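PDB 7JQE: ESAT-6/WXG100 secretion system protein, which is the extracellular part of EsaA, a membrane subunit of the type VIIb secretion system, and probably takes part in exporting toxins from the cell. Local coordinates for residues Q267-S272 with I359-D364; T327-S332 with K349-A354; L366-H371 with V392-D397; I373-N378 with M386-Y391. All coordinates share one frame; numbering follows the deposited sequence.

Contact 1 of 4, residues Q267-S272 with I359-D364. With EDO (1,2-ethanediol), chain K.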
loop_
_atom_site.group_PDB
_atom_site.type_symbol
_atom_site.label_atom_id
_atom_site.label_comp_id
_atom_site.label_asym_id
_atom_site.label_seq_id
_atom_site.Cartn_x
_atom_site.Cartn_y
_atom_site.Cartn_z
ATOM N N GLN A 267 -16.697 -12.497 -50.972
ATOM C CA GLN A 267 -17.288 -13.832 -50.977
ATOM C C GLN A 267 -17.519 -14.361 -52.387
ATOM O O GLN A 267 -17.457 -15.576 -52.603
ATOM C CB GLN A 267 -18.601 -13.819 -50.196
ATOM C CG GLN A 267 -19.266 -15.174 -50.058
ATOM C CD GLN A 267 -20.514 -15.110 -49.202
ATOM O OE1 GLN A 267 -20.887 -14.041 -48.717
ATOM N NE2 GLN A 267 -21.165 -16.253 -49.011
ATOM N N SER A 268 -17.784 -13.481 -53.350
ATOM C CA SER A 268 -17.956 -13.858 -54.745
ATOM C C SER A 268 -16.830 -13.279 -55.591
ATOM O O SER A 268 -16.253 -12.239 -55.267
ATOM C CB SER A 268 -19.301 -13.373 -55.297
ATOM O OG SER A 268 -20.380 -14.114 -54.752
ATOM N N ASN A 269 -16.526 -13.964 -56.687
ATOM C CA ASN A 269 -15.546 -13.466 -57.639
ATOM C C ASN A 269 -15.825 -14.114 -58.988
ATOM O O ASN A 269 -16.606 -15.063 -59.097
ATOM C CB ASN A 269 -14.114 -13.736 -57.164
ATOM C CG ASN A 269 -13.074 -13.030 -58.017
ATOM O OD1 ASN A 269 -13.384 -12.081 -58.737
ATOM N ND2 ASN A 269 -11.833 -13.498 -57.945
ATOM N N VAL A 270 -15.180 -13.577 -60.020
ATOM C CA VAL A 270 -15.385 -14.021 -61.389
ATOM C C VAL A 270 -14.030 -14.141 -62.072
ATOM O O VAL A 270 -13.078 -13.429 -61.737
ATOM C CB VAL A 270 -16.311 -13.059 -62.164
ATOM C CG1 VAL A 270 -17.726 -13.133 -61.610
ATOM C CG2 VAL A 270 -15.782 -11.636 -62.072
ATOM N N ILE A 271 -13.948 -15.058 -63.036
ATOM C CA ILE A 271 -12.727 -15.302 -63.791
ATOM C C ILE A 271 -13.096 -15.530 -65.248
ATOM O O ILE A 271 -14.251 -15.796 -65.586
ATOM C CB ILE A 271 -11.934 -16.507 -63.246
ATOM C CG1 ILE A 271 -12.790 -17.769 -63.321
ATOM C CG2 ILE A 271 -11.487 -16.244 -61.823
ATOM C CD1 ILE A 271 -12.440 -18.795 -62.285
ATOM N N SER A 272 -12.095 -15.422 -66.115
ATOM C CA SER A 272 -12.299 -15.524 -67.552
ATOM C C SER A 272 -11.275 -16.483 -68.139
ATOM O O SER A 272 -10.068 -16.307 -67.942
ATOM C CB SER A 272 -12.193 -14.148 -68.219
ATOM O OG SER A 272 -12.471 -14.234 -69.607
ATOM N N ILE A 359 -16.660 -17.285 -65.310
ATOM C CA ILE A 359 -17.103 -18.233 -64.295
ATOM C C ILE A 359 -17.234 -17.503 -62.970
ATOM O O ILE A 359 -16.285 -16.857 -62.512
ATOM C CB ILE A 359 -16.137 -19.424 -64.176
ATOM C CG1 ILE A 359 -16.004 -20.125 -65.532
ATOM C CG2 ILE A 359 -16.620 -20.396 -63.112
ATOM C CD1 ILE A 359 -15.064 -21.308 -65.526
ATOM N N SER A 360 -18.411 -17.600 -62.363
ATOM C CA SER A 360 -18.680 -17.029 -61.052
ATOM C C SER A 360 -18.574 -18.121 -59.997
ATOM O O SER A 360 -19.185 -19.185 -60.135
ATOM C CB SER A 360 -20.070 -16.391 -61.009
ATOM O OG SER A 360 -20.579 -16.358 -59.684
ATOM N N TYR A 361 -17.797 -17.860 -58.950
ATOM C CA TYR A 361 -17.719 -18.766 -57.817
ATOM C C TYR A 361 -18.035 -18.002 -56.540
ATOM O O TYR A 361 -17.739 -16.810 -56.416
ATOM C CB TYR A 361 -16.346 -19.455 -57.717
ATOM C CG TYR A 361 -15.160 -18.541 -57.489
ATOM C CD1 TYR A 361 -14.861 -18.053 -56.217
ATOM C CD2 TYR A 361 -14.316 -18.199 -58.537
ATOM C CE1 TYR A 361 -13.767 -17.230 -56.005
ATOM C CE2 TYR A 361 -13.218 -17.380 -58.336
ATOM C CZ TYR A 361 -12.947 -16.900 -57.069
ATOM O OH TYR A 361 -11.854 -16.085 -56.874
ATOM N N THR A 362 -18.659 -18.704 -55.598
ATOM C CA THR A 362 -19.147 -18.101 -54.363
ATOM C C THR A 362 -18.881 -19.078 -53.227
ATOM O O THR A 362 -19.455 -20.170 -53.200
ATOM C CB THR A 362 -20.638 -17.771 -54.462
ATOM O OG1 THR A 362 -20.856 -16.848 -55.536
ATOM C CG2 THR A 362 -21.137 -17.160 -53.158
ATOM N N PHE A 363 -18.011 -18.693 -52.297
ATOM C CA PHE A 363 -17.803 -19.505 -51.105
ATOM C C PHE A 363 -19.120 -19.669 -50.357
ATOM O O PHE A 363 -20.035 -18.851 -50.479
ATOM C CB PHE A 363 -16.742 -18.873 -50.200
ATOM C CG PHE A 363 -15.365 -18.855 -50.804
ATOM C CD1 PHE A 363 -14.885 -17.719 -51.432
ATOM C CD2 PHE A 363 -14.558 -19.978 -50.756
ATOM C CE1 PHE A 363 -13.619 -17.703 -52.000
ATOM C CE2 PHE A 363 -13.291 -19.969 -51.322
ATOM C CZ PHE A 363 -12.823 -18.830 -51.944
ATOM N N ASP A 364 -19.221 -20.757 -49.589
ATOM C CA ASP A 364 -20.481 -21.050 -48.914
ATOM C C ASP A 364 -20.744 -20.091 -47.757
ATOM O O ASP A 364 -21.907 -19.843 -47.418
ATOM C CB ASP A 364 -20.501 -22.503 -48.429
ATOM C CG ASP A 364 -19.383 -22.814 -47.448
ATOM O OD1 ASP A 364 -18.629 -21.890 -47.070
ATOM O OD2 ASP A 364 -19.258 -23.993 -47.051
HETATM C C1 EDO K . -15.918 -24.177 -44.765
HETATM O O1 EDO K . -16.190 -24.203 -46.172
HETATM C C2 EDO K . -17.186 -24.514 -43.986
HETATM O O2 EDO K . -18.188 -23.518 -44.227
#
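Tyr-361 meets Asn-269 across two antiparallel strands whose axes run 154° apart in direction, and it is the residue most covered by this contact. Its chi1 of 63° sets CG between the backbone N and the carbonyl carbon, and the ring lies alongside the Asn-269 side chain, pointing the same way. CB of Asn-269 rests 3.4 Å from Tyr-361 CZ, while Asn-269 ND2 donates to Tyr-361 OH at 2.8 Å. The amide is steeply turned against the ring, so the two groups are joined at the hydroxyl and do not stack. Asn-269 O lies over one ring face near the rim and also takes the hydrogen bond of Tyr-361 N at 3.0 Å, one of the two backbone bonds that pair these residues.

Ile-271 extends the same face. Its CG2 reaches the edge of the Tyr-361 ring, 4.1 Å from CE2, and its CG1 packs on Ile-359 CB at 3.8 Å.

Gln-267 closes the other end. Its extended side chain brings NE2 to Phe-363 O at 3.2 Å in a nearly straight bond (175°); the acceptor lies in the amide plane, whereas the donor stands above the plane of the carbonyl. On the reverse face, the hydroxyls of Ser-268 OG and Thr-362 OG1 are hydrogen-bonded at 2.9 Å.

Strand 355-363 is the middle of a three-stranded sheet, with 337-341 on its other flank. Tyr-361 stacks on Tyr-388 of strand 382-392, and Phe-363 packs against Ile-373 and Ile-390, which joins this sheet to the facing one.

Contact 2 of 4, residues T327-S332 with K349-A354; sequences TTVTIS and KTISKA
Thr-327 and Ile-351 form the outer hydrogen-bonded pair of two antiparallel strand segments whose axes come within 4.2 Å at 150°. Thr-327 N donates to Ile-351 O at 2.8 Å and Ile-351 N returns a bond to Thr-327 O at 2.7 Å, the latter close to straight (170°). Val-329 and Lys-349 make the next such pair, though its bonds are modelled so short that their exact lengths are doubtful. Between the two lies the non-hydrogen-bonded pair Thr-328 and Thr-350.

Those two threonines meet obliquely: the methyl CG2 of Thr-328 lies 3.5 Å from Thr-350 OG1. On the opposite face, Ile-351 has CG1 between its backbone N and carbonyl carbon (chi1 64°), which lays CG1 3.5 Å from Thr-327 O. Its CD1 just reaches Val-329 CG2, at 4.4 Å. Lys-349 keeps only its base at the contact, CB standing 3.8 Å from Val-329 O, while NZ leads away to salt bridges with Asp-343 and Asp-344.

Val-329 and Lys-349 also touch Phe-341 of strand 337-341, which belongs to the other sheet. The pairing adds the short outermost strand 348-351 to a four-stranded antiparallel sheet, consistent with an edge strand of a two-sheet beta sandwich.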
loop_
_atom_site.group_PDB
_atom_site.type_symbol
_atom_site.label_atom_id
_atom_site.label_comp_id
_atom_site.label_asym_id
_atom_site.label_seq_id
_atom_site.Cartn_x
_atom_site.Cartn_y
_atom_site.Cartn_z
ATOM N N THR A 327 -17.692 -28.534 -79.176
ATOM C CA THR A 327 -16.936 -28.972 -78.009
ATOM C C THR A 327 -17.627 -28.466 -76.752
ATOM O O THR A 327 -17.886 -27.266 -76.622
ATOM C CB THR A 327 -15.490 -28.467 -78.062
ATOM O OG1 THR A 327 -14.963 -28.660 -79.382
ATOM C CG2 THR A 327 -14.630 -29.228 -77.070
ATOM N N THR A 328 -17.922 -29.381 -75.833
ATOM C CA THR A 328 -18.714 -29.081 -74.648
ATOM C C THR A 328 -17.793 -28.815 -73.460
ATOM O O THR A 328 -16.948 -29.651 -73.120
ATOM C CB THR A 328 -19.676 -30.229 -74.337
ATOM O OG1 THR A 328 -18.927 -31.417 -74.054
ATOM C CG2 THR A 328 -20.596 -30.487 -75.529
ATOM N N VAL A 329 -17.962 -27.652 -72.836
ATOM C CA VAL A 329 -17.187 -27.243 -71.671
ATOM C C VAL A 329 -18.101 -27.266 -70.455
ATOM O O VAL A 329 -19.235 -26.776 -70.514
ATOM C CB VAL A 329 -16.574 -25.845 -71.876
ATOM C CG1 VAL A 329 -15.757 -25.433 -70.658
ATOM C CG2 VAL A 329 -15.723 -25.825 -73.141
ATOM N N THR A 330 -17.608 -27.830 -69.350
ATOM C CA THR A 330 -18.441 -28.061 -68.176
ATOM C C THR A 330 -17.666 -27.770 -66.898
ATOM O O THR A 330 -16.441 -27.621 -66.898
ATOM C CB THR A 330 -18.964 -29.502 -68.127
ATOM O OG1 THR A 330 -17.869 -30.397 -67.889
ATOM C CG2 THR A 330 -19.647 -29.868 -69.436
ATOM N N ILE A 331 -18.413 -27.707 -65.799
ATOM C CA ILE A 331 -17.881 -27.528 -64.452
ATOM C C ILE A 331 -18.370 -28.701 -63.614
ATOM O O ILE A 331 -19.581 -28.867 -63.427
ATOM C CB ILE A 331 -18.334 -26.193 -63.835
ATOM C CG1 ILE A 331 -17.786 -25.012 -64.638
ATOM C CG2 ILE A 331 -17.926 -26.113 -62.374
ATOM C CD1 ILE A 331 -18.635 -23.766 -64.534
ATOM N N SER A 332 -17.440 -29.507 -63.106
ATOM C CA SER A 332 -17.800 -30.724 -62.393
ATOM C C SER A 332 -17.078 -30.807 -61.054
ATOM O O SER A 332 -16.048 -30.166 -60.833
ATOM C CB SER A 332 -17.481 -31.975 -63.227
ATOM O OG SER A 332 -16.083 -32.140 -63.383
ATOM N N LYS A 349 -21.518 -25.996 -71.209
ATOM C CA LYS A 349 -21.589 -25.200 -72.423
ATOM C C LYS A 349 -20.993 -25.984 -73.583
ATOM O O LYS A 349 -20.113 -26.827 -73.398
ATOM C CB LYS A 349 -20.853 -23.863 -72.269
ATOM C CG LYS A 349 -21.760 -22.674 -72.027
ATOM C CD LYS A 349 -20.948 -21.400 -71.843
ATOM C CE LYS A 349 -21.848 -20.182 -71.729
ATOM N NZ LYS A 349 -22.870 -20.353 -70.666
ATOM N N THR A 350 -21.490 -25.698 -74.785
ATOM C CA THR A 350 -20.958 -26.254 -76.022
ATOM C C THR A 350 -20.598 -25.105 -76.953
ATOM O O THR A 350 -21.426 -24.223 -77.204
ATOM C CB THR A 350 -21.961 -27.194 -76.699
ATOM O OG1 THR A 350 -21.323 -27.858 -77.796
ATOM C CG2 THR A 350 -23.162 -26.418 -77.225
ATOM N N ILE A 351 -19.364 -25.108 -77.451
ATOM C CA ILE A 351 -18.868 -24.046 -78.313
ATOM C C ILE A 351 -18.462 -24.643 -79.659
ATOM O O ILE A 351 -18.335 -25.857 -79.817
ATOM C CB ILE A 351 -17.690 -23.287 -77.679
ATOM C CG1 ILE A 351 -16.494 -24.224 -77.508
ATOM C CG2 ILE A 351 -18.096 -22.699 -76.338
ATOM C CD1 ILE A 351 -15.274 -23.555 -76.919
ATOM N N SER A 352 -18.259 -23.753 -80.640
ATOM C CA SER A 352 -17.705 -24.153 -81.929
ATOM C C SER A 352 -16.693 -23.139 -82.455
ATOM O O SER A 352 -16.399 -23.136 -83.657
ATOM C CB SER A 352 -18.810 -24.359 -82.976
ATOM O OG SER A 352 -19.612 -25.484 -82.662
ATOM N N LYS A 353 -16.153 -22.282 -81.590
ATOM C CA LYS A 353 -15.190 -21.275 -82.012
ATOM C C LYS A 353 -14.444 -20.753 -80.791
ATOM O O LYS A 353 -14.953 -20.809 -79.669
ATOM C CB LYS A 353 -15.881 -20.125 -82.754
ATOM C CG LYS A 353 -14.934 -19.038 -83.215
ATOM C CD LYS A 353 -13.764 -19.630 -83.983
ATOM C CE LYS A 353 -12.726 -18.569 -84.302
ATOM N NZ LYS A 353 -11.523 -19.153 -84.950
ATOM N N ALA A 354 -13.229 -20.252 -81.024
ATOM C CA ALA A 354 -12.447 -19.649 -79.952
ATOM C C ALA A 354 -13.262 -18.567 -79.258
ATOM O O ALA A 354 -13.970 -17.791 -79.903
ATOM C CB ALA A 354 -11.145 -19.063 -80.504
#

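Contact 3 of 4, residues L366-H371 with V392-D397; sequences LSVGTH and VTDTAD. With EDO (1,2-ethanediol), chain C.
Val-392 sets its branched side chain against the backbone turn at Leu-366 and Ser-367, and no other residue here is covered as much. CB and both methyls press on the two carbonyl oxygens of that turn, CB coming closest at 3.1 Å from Ser-367 O. CG2 lies 3.2 Å from the same Ser-367 O, and CG1, anti to the backbone N, 3.3 Å from Leu-366 O. The His-371 ring approaches obliquely, its CD2 4.1 Å from Val-392 CG2.

Val-368 and Asp-394 cross at about a right angle. Val-368 CG1 touches Asp-394 CB at 3.4 Å, and CG2 reaches the carboxylate at OD2.

Two backbone bonds pin the segments together: Gly-369 N donates to Val-392 O at 2.8 Å, and Val-392 N to Gly-369 O at 2.9 Å. Gly-369 has a phi of 121°, where a beta carbon would press on Val-368 O.

Ser-367 O, besides meeting Val-392, accepts from His-371 NE2 at 2.8 Å. It lies in the plane of the imidazole, while the donor stands above the plane of the carbonyl. NE2 must therefore carry a proton, and the neighbouring Asp-364 may favour a second one on the ring. The imidazole bond thus braces the 366-371 turn internally, whereas the paired backbone bonds of Gly-369 and Val-392 and the valine packing join the two segments in a largely exposed closure before helix 396-427.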
loop_
_atom_site.group_PDB
_atom_site.type_symbol
_atom_site.label_atom_id
_atom_site.label_comp_id
_atom_site.label_asym_id
_atom_site.label_seq_id
_atom_site.Cartn_x
_atom_site.Cartn_y
_atom_site.Cartn_z
ATOM N N LEU A 366 -18.749 -16.680 -45.121
ATOM C CA LEU A 366 -17.635 -15.817 -44.745
ATOM C C LEU A 366 -17.238 -15.996 -43.283
ATOM O O LEU A 366 -16.624 -15.098 -42.698
ATOM C CB LEU A 366 -17.975 -14.349 -45.017
ATOM C CG LEU A 366 -18.023 -13.844 -46.462
ATOM C CD1 LEU A 366 -18.393 -12.368 -46.493
ATOM C CD2 LEU A 366 -16.698 -14.078 -47.174
ATOM N N SER A 367 -17.578 -17.132 -42.681
ATOM C CA SER A 367 -17.274 -17.351 -41.275
ATOM C C SER A 367 -15.765 -17.425 -41.053
ATOM O O SER A 367 -14.974 -17.565 -41.991
ATOM C CB SER A 367 -17.946 -18.631 -40.775
ATOM O OG SER A 367 -17.511 -19.756 -41.516
ATOM N N VAL A 368 -15.375 -17.328 -39.778
ATOM C CA VAL A 368 -13.961 -17.304 -39.423
ATOM C C VAL A 368 -13.303 -18.624 -39.800
ATOM O O VAL A 368 -13.859 -19.707 -39.577
ATOM C CB VAL A 368 -13.795 -17.007 -37.921
ATOM C CG1 VAL A 368 -12.317 -16.981 -37.537
ATOM C CG2 VAL A 368 -14.466 -15.686 -37.564
ATOM N N GLY A 369 -12.112 -18.537 -40.377
ATOM C CA GLY A 369 -11.372 -19.698 -40.828
ATOM C C GLY A 369 -11.067 -19.633 -42.314
ATOM O O GLY A 369 -11.368 -18.660 -43.004
ATOM N N THR A 370 -10.451 -20.709 -42.799
ATOM C CA THR A 370 -10.045 -20.813 -44.196
ATOM C C THR A 370 -11.146 -21.485 -45.002
ATOM O O THR A 370 -11.685 -22.517 -44.586
ATOM C CB THR A 370 -8.742 -21.603 -44.336
ATOM O OG1 THR A 370 -7.689 -20.918 -43.648
ATOM C CG2 THR A 370 -8.364 -21.741 -45.796
ATOM N N HIS A 371 -11.477 -20.900 -46.149
ATOM C CA HIS A 371 -12.473 -21.450 -47.058
ATOM C C HIS A 371 -11.816 -21.759 -48.392
ATOM O O HIS A 371 -11.034 -20.953 -48.910
ATOM C CB HIS A 371 -13.639 -20.476 -47.252
ATOM C CG HIS A 371 -14.384 -20.175 -45.992
ATOM N ND1 HIS A 371 -15.516 -20.865 -45.613
ATOM C CD2 HIS A 371 -14.154 -19.266 -45.015
ATOM C CE1 HIS A 371 -15.953 -20.391 -44.460
ATOM N NE2 HIS A 371 -15.145 -19.419 -44.076
ATOM N N VAL A 392 -10.671 -15.893 -43.467
ATOM C CA VAL A 392 -11.374 -14.967 -42.588
ATOM C C VAL A 392 -10.702 -15.048 -41.224
ATOM O O VAL A 392 -10.863 -16.035 -40.503
ATOM C CB VAL A 392 -12.868 -15.293 -42.489
ATOM C CG1 VAL A 392 -13.580 -14.220 -41.675
ATOM C CG2 VAL A 392 -13.479 -15.416 -43.876
ATOM N N THR A 393 -9.929 -14.023 -40.881
ATOM C CA THR A 393 -9.198 -14.017 -39.624
ATOM C C THR A 393 -10.021 -13.349 -38.530
ATOM O O THR A 393 -10.893 -12.516 -38.795
ATOM C CB THR A 393 -7.854 -13.304 -39.774
ATOM O OG1 THR A 393 -8.074 -11.897 -39.930
ATOM C CG2 THR A 393 -7.107 -13.830 -40.992
ATOM N N ASP A 394 -9.728 -13.733 -37.285
ATOM C CA ASP A 394 -10.462 -13.270 -36.111
ATOM C C ASP A 394 -9.529 -12.667 -35.069
ATOM O O ASP A 394 -9.882 -12.608 -33.889
ATOM C CB ASP A 394 -11.252 -14.428 -35.494
ATOM C CG ASP A 394 -12.469 -13.965 -34.734
ATOM O OD1 ASP A 394 -12.672 -12.736 -34.630
ATOM O OD2 ASP A 394 -13.229 -14.835 -34.255
ATOM N N THR A 395 -8.346 -12.217 -35.481
ATOM C CA THR A 395 -7.277 -11.868 -34.559
ATOM C C THR A 395 -6.928 -10.383 -34.585
ATOM O O THR A 395 -5.862 -9.994 -34.093
ATOM C CB THR A 395 -6.036 -12.700 -34.873
ATOM O OG1 THR A 395 -5.610 -12.427 -36.215
ATOM C CG2 THR A 395 -6.345 -14.186 -34.732
ATOM N N ALA A 396 -7.801 -9.543 -35.149
ATOM C CA ALA A 396 -7.494 -8.119 -35.241
ATOM C C ALA A 396 -7.431 -7.479 -33.859
ATOM O O ALA A 396 -6.495 -6.734 -33.551
ATOM C CB ALA A 396 -8.534 -7.412 -36.107
ATOM N N ASP A 397 -8.430 -7.750 -33.017
ATOM C CA ASP A 397 -8.445 -7.167 -31.684
ATOM C C ASP A 397 -7.326 -7.743 -30.823
ATOM O O ASP A 397 -6.643 -7.001 -30.108
ATOM C CB ASP A 397 -9.816 -7.381 -31.039
ATOM C CG ASP A 397 -10.305 -8.813 -31.152
ATOM O OD1 ASP A 397 -9.546 -9.668 -31.658
ATOM O OD2 ASP A 397 -11.451 -9.082 -30.730
HETATM C C1 EDO C . -11.941 -12.345 -31.064
HETATM O O1 EDO C . -10.605 -12.012 -31.468
HETATM C C2 EDO C . -11.905 -13.387 -29.950
HETATM O O2 EDO C . -11.116 -12.903 -28.852
#

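Contact 4 of 4, residues I373-N378 with M386-Y391; sequences ITLDLN and MTYTIY. With EDO (1,2-ethanediol), chain I.
Ile-373 to Leu-375 pair with Met-386 to Tyr-388 in antiparallel fashion, the axes 4.7 Å apart and 168° between their directions. This is the body of the beta hairpin 369-379/382-392 at the edge of the four-stranded sheet. Hydrogen-bonded pairs Ile-373 with Tyr-388 and Leu-375 with Met-386 flank the non-hydrogen-bonded pair Thr-374 with Thr-387.

Met-386, modelled as selenomethionine, buries more surface than any other residue here. Its chain bends at chi3 (-69°), which swings CE onto Leu-377, 3.6 Å from CB and 3.9 Å from CD2. The same methyl lies 3.9 Å from Leu-375 CD1, so one terminal carbon bridges two leucines that follow each other on this face. The other branch of Leu-375, CD2, comes to the edge of the Tyr-388 ring at CE2 (4.4 Å).

This apolar face looks into the sandwich, where Ile-373 packs on Phe-363 of strand 355-363 in the facing sheet. Leu-377 packs laterally on Val-329 of the adjacent strand 327-335. Leu-377 and Met-386 also meet Ile-384 of the second subunit, and Thr-387 meets Tyr-388 of that subunit, so the hairpin contributes to the dimer contact.

The reverse face is polar. Thr-374 CG2 touches Thr-387 OG1 at 3.8 Å, and Thr-374 OG1 turns to Ser-335. Two donors grip Ile-373 O: Tyr-388 N at 2.9 Å, in the carbonyl plane, and Thr-387 OG1 at 3.1 Å, from above it (37°).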
loop_
_atom_site.group_PDB
_atom_site.type_symbol
_atom_site.label_atom_id
_atom_site.label_comp_id
_atom_site.label_asym_id
_atom_site.label_seq_id
_atom_site.Cartn_x
_atom_site.Cartn_y
_atom_site.Cartn_z
ATOM N N ILE A 373 -12.627 -23.487 -52.353
ATOM C CA ILE A 373 -13.470 -24.039 -53.408
ATOM C C ILE A 373 -12.590 -24.875 -54.324
ATOM O O ILE A 373 -11.496 -24.440 -54.707
ATOM C CB ILE A 373 -14.175 -22.927 -54.203
ATOM C CG1 ILE A 373 -15.240 -22.235 -53.354
ATOM C CG2 ILE A 373 -14.782 -23.488 -55.479
ATOM C CD1 ILE A 373 -15.977 -21.136 -54.097
ATOM N N THR A 374 -13.061 -26.070 -54.677
ATOM C CA THR A 374 -12.393 -26.914 -55.660
ATOM C C THR A 374 -13.397 -27.378 -56.702
ATOM O O THR A 374 -14.536 -27.721 -56.373
ATOM C CB THR A 374 -11.726 -28.145 -55.023
ATOM O OG1 THR A 374 -12.726 -28.992 -54.441
ATOM C CG2 THR A 374 -10.728 -27.731 -53.961
ATOM N N LEU A 375 -12.966 -27.392 -57.959
ATOM C CA LEU A 375 -13.789 -27.904 -59.044
ATOM C C LEU A 375 -12.888 -28.469 -60.129
ATOM O O LEU A 375 -11.661 -28.348 -60.076
ATOM C CB LEU A 375 -14.693 -26.820 -59.636
ATOM C CG LEU A 375 -13.947 -25.665 -60.309
ATOM C CD1 LEU A 375 -14.587 -25.299 -61.637
ATOM C CD2 LEU A 375 -13.902 -24.460 -59.374
ATOM N N ASP A 376 -13.522 -29.087 -61.122
ATOM C CA ASP A 376 -12.867 -29.521 -62.347
ATOM C C ASP A 376 -13.446 -28.729 -63.511
ATOM O O ASP A 376 -14.669 -28.661 -63.670
ATOM C CB ASP A 376 -13.057 -31.029 -62.582
ATOM C CG ASP A 376 -12.068 -31.874 -61.800
ATOM O OD1 ASP A 376 -10.991 -31.350 -61.443
ATOM O OD2 ASP A 376 -12.364 -33.063 -61.551
ATOM N N LEU A 377 -12.572 -28.113 -64.306
ATOM C CA LEU A 377 -12.968 -27.469 -65.552
ATOM C C LEU A 377 -12.686 -28.428 -66.701
ATOM O O LEU A 377 -11.525 -28.752 -66.975
ATOM C CB LEU A 377 -12.231 -26.146 -65.762
ATOM C CG LEU A 377 -12.519 -25.436 -67.092
ATOM C CD1 LEU A 377 -13.968 -24.980 -67.164
ATOM C CD2 LEU A 377 -11.572 -24.263 -67.319
ATOM N N ASN A 378 -13.743 -28.884 -67.365
ATOM C CA ASN A 378 -13.635 -29.846 -68.455
ATOM C C ASN A 378 -13.808 -29.127 -69.788
ATOM O O ASN A 378 -14.863 -28.540 -70.048
ATOM C CB ASN A 378 -14.675 -30.958 -68.310
ATOM C CG ASN A 378 -14.596 -31.656 -66.965
ATOM O OD1 ASN A 378 -13.727 -32.501 -66.742
ATOM N ND2 ASN A 378 -15.507 -31.309 -66.060
HETATM N N MSE A 386 -9.131 -26.964 -60.416
HETATM C CA MSE A 386 -8.978 -25.579 -59.983
HETATM C C MSE A 386 -9.448 -25.374 -58.552
HETATM O O MSE A 386 -10.347 -26.069 -58.078
HETATM C CB MSE A 386 -9.731 -24.649 -60.926
HETATM C CG MSE A 386 -9.361 -24.880 -62.376
HETATM SE SE MSE A 386 -9.737 -23.368 -63.539
HETATM C CE MSE A 386 -11.690 -23.402 -63.519
ATOM N N THR A 387 -8.835 -24.410 -57.869
ATOM C CA THR A 387 -9.108 -24.173 -56.460
ATOM C C THR A 387 -8.921 -22.696 -56.148
ATOM O O THR A 387 -8.085 -22.019 -56.752
ATOM C CB THR A 387 -8.191 -25.014 -55.567
ATOM O OG1 THR A 387 -8.458 -24.721 -54.190
ATOM C CG2 THR A 387 -6.728 -24.708 -55.872
ATOM N N TYR A 388 -9.714 -22.206 -55.197
ATOM C CA TYR A 388 -9.600 -20.842 -54.700
ATOM C C TYR A 388 -9.810 -20.859 -53.196
ATOM O O TYR A 388 -10.582 -21.667 -52.674
ATOM C CB TYR A 388 -10.611 -19.906 -55.373
ATOM C CG TYR A 388 -10.581 -20.001 -56.876
ATOM C CD1 TYR A 388 -9.604 -19.343 -57.611
ATOM C CD2 TYR A 388 -11.515 -20.766 -57.561
ATOM C CE1 TYR A 388 -9.563 -19.437 -58.984
ATOM C CE2 TYR A 388 -11.482 -20.866 -58.937
ATOM C CZ TYR A 388 -10.504 -20.197 -59.642
ATOM O OH TYR A 388 -10.460 -20.291 -61.009
ATOM N N THR A 389 -9.112 -19.966 -52.500
ATOM C CA THR A 389 -9.129 -19.953 -51.044
ATOM C C THR A 389 -9.224 -18.523 -50.538
ATOM O O THR A 389 -8.689 -17.593 -51.146
ATOM C CB THR A 389 -7.877 -20.615 -50.460
ATOM O OG1 THR A 389 -7.807 -21.977 -50.900
ATOM C CG2 THR A 389 -7.925 -20.586 -48.940
ATOM N N ILE A 390 -9.923 -18.360 -49.414
ATOM C CA ILE A 390 -9.941 -17.102 -48.679
ATOM C C ILE A 390 -9.796 -17.400 -47.191
ATOM O O ILE A 390 -10.146 -18.482 -46.710
ATOM C CB ILE A 390 -11.215 -16.271 -48.949
ATOM C CG1 ILE A 390 -12.469 -17.080 -48.618
ATOM C CG2 ILE A 390 -11.235 -15.789 -50.390
ATOM C CD1 ILE A 390 -13.704 -16.223 -48.431
ATOM N N TYR A 391 -9.276 -16.421 -46.463
ATOM C CA TYR A 391 -8.953 -16.568 -45.048
ATOM C C TYR A 391 -9.704 -15.487 -44.283
ATOM O O TYR A 391 -9.431 -14.295 -44.461
ATOM C CB TYR A 391 -7.445 -16.460 -44.833
ATOM C CG TYR A 391 -6.832 -15.304 -45.595
ATOM C CD1 TYR A 391 -6.658 -14.058 -44.994
ATOM C CD2 TYR A 391 -6.449 -15.449 -46.925
ATOM C CE1 TYR A 391 -6.108 -12.994 -45.692
ATOM C CE2 TYR A 391 -5.896 -14.390 -47.633
ATOM C CZ TYR A 391 -5.730 -13.165 -47.012
ATOM O OH TYR A 391 -5.183 -12.111 -47.710
HETATM C C1 EDO I . -6.889 -17.474 -54.536
HETATM O O1 EDO I . -6.961 -18.902 -54.638
HETATM C C2 EDO I . -8.296 -16.898 -54.411
HETATM O O2 EDO I . -8.220 -15.534 -53.975
#

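In the fold
Contacts 1, 2 and 4 are partly buried strand pairings in one beta domain, while contact 3 is a surface closure leading toward helix 396-427. Contact 1 lies in the three-stranded sheet; contacts 2 and 4 share the four-stranded one, joined where Ser-332 O and Asp-376 N make a probable hydrogen bond. Contacts 3 and 4 both use strand 369-379 and both touch the second subunit. Contacts 1 and 4, centres about 10 Å apart, face each other through aromatic and aliphatic side chains. Side-chain hydrogen bonds span the segments in contacts 1 and 4, whereas in contacts 2 and 3 the backbone alone supplies the bonds between segments.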